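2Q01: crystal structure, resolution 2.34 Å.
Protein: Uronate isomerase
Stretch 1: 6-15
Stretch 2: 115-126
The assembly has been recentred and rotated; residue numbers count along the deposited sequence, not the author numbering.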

# COMPACT_ATOMS: atom_id res chain seq x y z
N PRO B 6 -23.76 4.37 29.41
CA PRO B 6 -23.98 2.93 29.23
C PRO B 6 -23.00 2.23 28.28
O PRO B 6 -22.52 2.84 27.32
N LEU B 7 -22.71 0.96 28.56
CA LEU B 7 -21.94 0.13 27.65
C LEU B 7 -22.91 -0.43 26.62
O LEU B 7 -23.65 -1.38 26.89
N SER B 8 -22.91 0.18 25.44
CA SER B 8 -23.74 -0.26 24.33
C SER B 8 -22.90 -1.08 23.36
O SER B 8 -22.11 -0.53 22.59
N PHE B 9 -23.05 -2.40 23.42
CA PHE B 9 -22.33 -3.29 22.52
C PHE B 9 -23.30 -3.94 21.54
O PHE B 9 -23.97 -4.93 21.87
N HIS B 10 -23.35 -3.36 20.33
CA HIS B 10 -24.40 -3.63 19.34
C HIS B 10 -24.26 -4.99 18.66
O HIS B 10 -23.15 -5.48 18.48
N GLU B 11 -25.39 -5.57 18.29
CA GLU B 11 -25.44 -6.90 17.65
C GLU B 11 -24.84 -6.88 16.25
O GLU B 11 -24.34 -7.90 15.79
N ASP B 12 -24.92 -5.73 15.59
CA ASP B 12 -24.52 -5.59 14.19
C ASP B 12 -23.18 -4.89 14.03
O ASP B 12 -22.93 -4.27 13.00
N ARG B 13 -22.34 -4.98 15.05
CA ARG B 13 -21.01 -4.38 15.02
C ARG B 13 -20.14 -5.00 13.92
O ARG B 13 -20.26 -6.19 13.63
N LEU B 14 -19.30 -4.17 13.30
CA LEU B 14 -18.35 -4.58 12.25
C LEU B 14 -18.96 -4.94 10.88
O LEU B 14 -18.23 -5.14 9.91
N PHE B 15 -20.29 -5.01 10.80
CA PHE B 15 -20.99 -5.20 9.53
C PHE B 15 -21.10 -3.84 8.84
O PHE B 15 -21.19 -2.82 9.52
N SER B 115 -8.69 -2.70 20.18
CA SER B 115 -8.73 -2.97 21.62
C SER B 115 -9.99 -2.44 22.28
O SER B 115 -10.39 -2.92 23.34
N TRP B 116 -10.61 -1.43 21.67
CA TRP B 116 -11.91 -0.93 22.08
C TRP B 116 -12.93 -2.04 21.89
O TRP B 116 -13.75 -2.31 22.77
N VAL B 117 -12.87 -2.69 20.73
CA VAL B 117 -13.77 -3.79 20.39
C VAL B 117 -13.55 -5.01 21.30
O VAL B 117 -14.51 -5.56 21.83
N TRP B 118 -12.29 -5.41 21.49
CA TRP B 118 -11.97 -6.63 22.26
C TRP B 118 -12.28 -6.49 23.75
O TRP B 118 -12.86 -7.40 24.34
N LEU B 119 -11.88 -5.38 24.35
CA LEU B 119 -12.08 -5.15 25.78
C LEU B 119 -13.54 -4.93 26.15
O LEU B 119 -13.98 -5.40 27.19
N ASN B 120 -14.28 -4.23 25.29
CA ASN B 120 -15.72 -4.06 25.52
C ASN B 120 -16.52 -5.34 25.31
O ASN B 120 -17.58 -5.50 25.92
N HIS B 121 -16.01 -6.24 24.47
CA HIS B 121 -16.54 -7.59 24.36
C HIS B 121 -16.32 -8.33 25.67
O HIS B 121 -17.24 -8.97 26.19
N VAL B 122 -15.12 -8.23 26.23
CA VAL B 122 -14.79 -8.88 27.50
C VAL B 122 -15.64 -8.32 28.65
O VAL B 122 -16.18 -9.08 29.46
N PHE B 123 -15.78 -7.00 28.69
CA PHE B 123 -16.54 -6.33 29.74
C PHE B 123 -18.02 -6.68 29.71
O PHE B 123 -18.61 -6.95 30.75
N SER B 124 -18.60 -6.68 28.51
CA SER B 124 -20.04 -6.88 28.35
C SER B 124 -20.47 -8.34 28.24
O SER B 124 -21.54 -8.71 28.75
N GLN B 125 -19.67 -9.17 27.58
CA GLN B 125 -20.03 -10.58 27.36
C GLN B 125 -19.46 -11.54 28.41
O GLN B 125 -20.12 -12.50 28.79
N VAL B 126 -18.24 -11.29 28.87
CA VAL B 126 -17.59 -12.20 29.82
C VAL B 126 -17.96 -11.83 31.26
O VAL B 126 -18.26 -12.70 32.07

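An extended segment without regular secondary structure lies against a helix, and the contact buries 473 Å² in total. F9 covers the most surface. Its CA-to-CB bond points toward the helix, with chi1 off the wells at -147°. The ring lies with one face over the backbone at N120 and H121. F9 CE2 is 3.6 Å from H121 CA, and F9 CZ is 3.4 Å from V117 O. At the ring edge, F9 CE1 meets W116 CZ3 at 4.2 Å. W116 is t, and its side chain begins sideways but ends nearer the loop.

L7 also points toward the helix, with chi1 at -145° and chi2 t. Its CD1 packs on F123 CB at 3.8 Å, and its CD2 lies 4.0 Å from N120 CB. S8, between L7 and F9, points away.

S124 is p, which lets its OG donate to N120 O at 2.7 Å within the helix. The same OG sits 3.5 Å from F9 CD2.

No direct hydrogen bond crosses the contact. R13, p at chi1, points toward the helix, and its NH1 donates to H10 O at 2.7 Å. A water accepts from R13 NE at 3.0 Å and forms a weak bond with H121 ND1 at 3.3 Å, bridging the stretches. N120 OD1 is buried without a partner.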

# COMPACT_ATOMS: atom_id res chain seq x y z
CB PRO B 6 -25.40 2.87 28.66
CG PRO B 6 -25.58 4.15 27.95
CD PRO B 6 -24.78 5.17 28.69
CB LEU B 7 -21.23 -1.01 28.39
CG LEU B 7 -19.84 -1.50 27.94
CD1 LEU B 7 -19.35 -2.61 28.85
CD2 LEU B 7 -19.78 -1.97 26.49
CB SER B 8 -24.37 0.95 23.63
OG SER B 8 -25.17 0.55 22.54
CB PHE B 9 -21.54 -4.34 23.31
CG PHE B 9 -20.25 -4.74 22.65
CD1 PHE B 9 -19.32 -3.78 22.25
CD2 PHE B 9 -19.95 -6.08 22.44
CE1 PHE B 9 -18.13 -4.14 21.64
CE2 PHE B 9 -18.76 -6.46 21.83
CZ PHE B 9 -17.84 -5.48 21.43
CB HIS B 10 -24.39 -2.52 18.30
CG HIS B 10 -25.69 -2.36 17.57
ND1 HIS B 10 -26.00 -3.05 16.42
CD2 HIS B 10 -26.76 -1.55 17.81
CE1 HIS B 10 -27.19 -2.69 15.99
NE2 HIS B 10 -27.67 -1.78 16.82
CB GLU B 11 -26.88 -7.39 17.52
CG GLU B 11 -27.69 -7.48 18.81
CD GLU B 11 -29.13 -7.89 18.55
OE1 GLU B 11 -29.83 -8.26 19.52
OE2 GLU B 11 -29.58 -7.84 17.38
CB ASP B 12 -25.59 -4.82 13.41
CG ASP B 12 -26.85 -5.63 13.17
OD1 ASP B 12 -27.93 -5.01 13.08
OD2 ASP B 12 -26.77 -6.88 13.07
CB ARG B 13 -20.33 -4.50 16.38
CG ARG B 13 -20.20 -5.93 16.88
CD ARG B 13 -19.62 -6.02 18.27
NE ARG B 13 -19.55 -7.40 18.74
CZ ARG B 13 -20.55 -8.06 19.32
NH1 ARG B 13 -21.72 -7.47 19.51
NH2 ARG B 13 -20.38 -9.31 19.70
CB LEU B 14 -17.38 -5.68 12.74
CG LEU B 14 -16.69 -5.49 14.11
CD1 LEU B 14 -15.99 -6.75 14.56
CD2 LEU B 14 -15.72 -4.33 14.10
CB PHE B 15 -22.39 -5.79 9.74
CG PHE B 15 -22.40 -7.14 10.41
CD1 PHE B 15 -21.36 -8.05 10.22
CD2 PHE B 15 -23.46 -7.49 11.23
CE1 PHE B 15 -21.37 -9.29 10.85
CE2 PHE B 15 -23.49 -8.74 11.87
CZ PHE B 15 -22.45 -9.64 11.68
CB SER B 115 -7.50 -2.36 22.30
OG SER B 115 -6.35 -3.15 22.07
CB TRP B 116 -12.30 0.29 21.24
CG TRP B 116 -13.54 1.01 21.68
CD1 TRP B 116 -13.60 2.12 22.47
CD2 TRP B 116 -14.90 0.70 21.32
NE1 TRP B 116 -14.91 2.51 22.64
CE2 TRP B 116 -15.72 1.66 21.95
CE3 TRP B 116 -15.49 -0.30 20.53
CZ2 TRP B 116 -17.12 1.65 21.81
CZ3 TRP B 116 -16.88 -0.30 20.40
CH2 TRP B 116 -17.68 0.67 21.04
CB VAL B 117 -13.67 -4.17 18.88
CG1 VAL B 117 -14.55 -5.37 18.56
CG2 VAL B 117 -14.07 -3.00 17.99
CB TRP B 118 -10.51 -7.06 22.10
CG TRP B 118 -10.07 -7.32 20.69
CD1 TRP B 118 -10.79 -7.91 19.69
CD2 TRP B 118 -8.78 -7.03 20.14
NE1 TRP B 118 -10.03 -7.98 18.54
CE2 TRP B 118 -8.79 -7.45 18.79
CE3 TRP B 118 -7.61 -6.43 20.65
CZ2 TRP B 118 -7.69 -7.30 17.94
CZ3 TRP B 118 -6.51 -6.28 19.81
CH2 TRP B 118 -6.56 -6.71 18.47
CB LEU B 119 -11.24 -3.99 26.29
CG LEU B 119 -9.78 -4.24 26.64
CD1 LEU B 119 -9.13 -2.92 26.98
CD2 LEU B 119 -9.65 -5.22 27.80
CB ASN B 120 -16.29 -2.90 24.70
CG ASN B 120 -15.87 -1.53 25.24
OD1 ASN B 120 -15.80 -1.32 26.45
ND2 ASN B 120 -15.62 -0.59 24.33
CB HIS B 121 -15.88 -8.33 23.18
CG HIS B 121 -16.43 -9.70 22.92
ND1 HIS B 121 -17.02 -10.04 21.72
CD2 HIS B 121 -16.43 -10.83 23.67
CE1 HIS B 121 -17.39 -11.31 21.76
NE2 HIS B 121 -17.05 -11.81 22.93
CB VAL B 122 -13.27 -8.76 27.83
CG1 VAL B 122 -12.95 -9.37 29.19
CG2 VAL B 122 -12.44 -9.46 26.77
CB PHE B 123 -16.37 -4.81 29.67
CG PHE B 123 -14.98 -4.32 29.98
CD1 PHE B 123 -14.53 -3.11 29.45
CD2 PHE B 123 -14.13 -5.04 30.81
CE1 PHE B 123 -13.25 -2.64 29.74
CE2 PHE B 123 -12.85 -4.58 31.10
CZ PHE B 123 -12.41 -3.38 30.56
CB SER B 124 -20.58 -6.09 27.16
OG SER B 124 -20.08 -6.62 25.94
CB GLN B 125 -19.63 -11.06 25.96
CG GLN B 125 -20.09 -10.17 24.81
CD GLN B 125 -21.59 -10.17 24.63
OE1 GLN B 125 -22.21 -9.11 24.58
NE2 GLN B 125 -22.18 -11.35 24.54
CB VAL B 126 -16.04 -12.29 29.61
CG1 VAL B 126 -15.41 -13.34 30.51
CG2 VAL B 126 -15.71 -12.60 28.16
O HOH W 1 -16.79 -8.48 18.82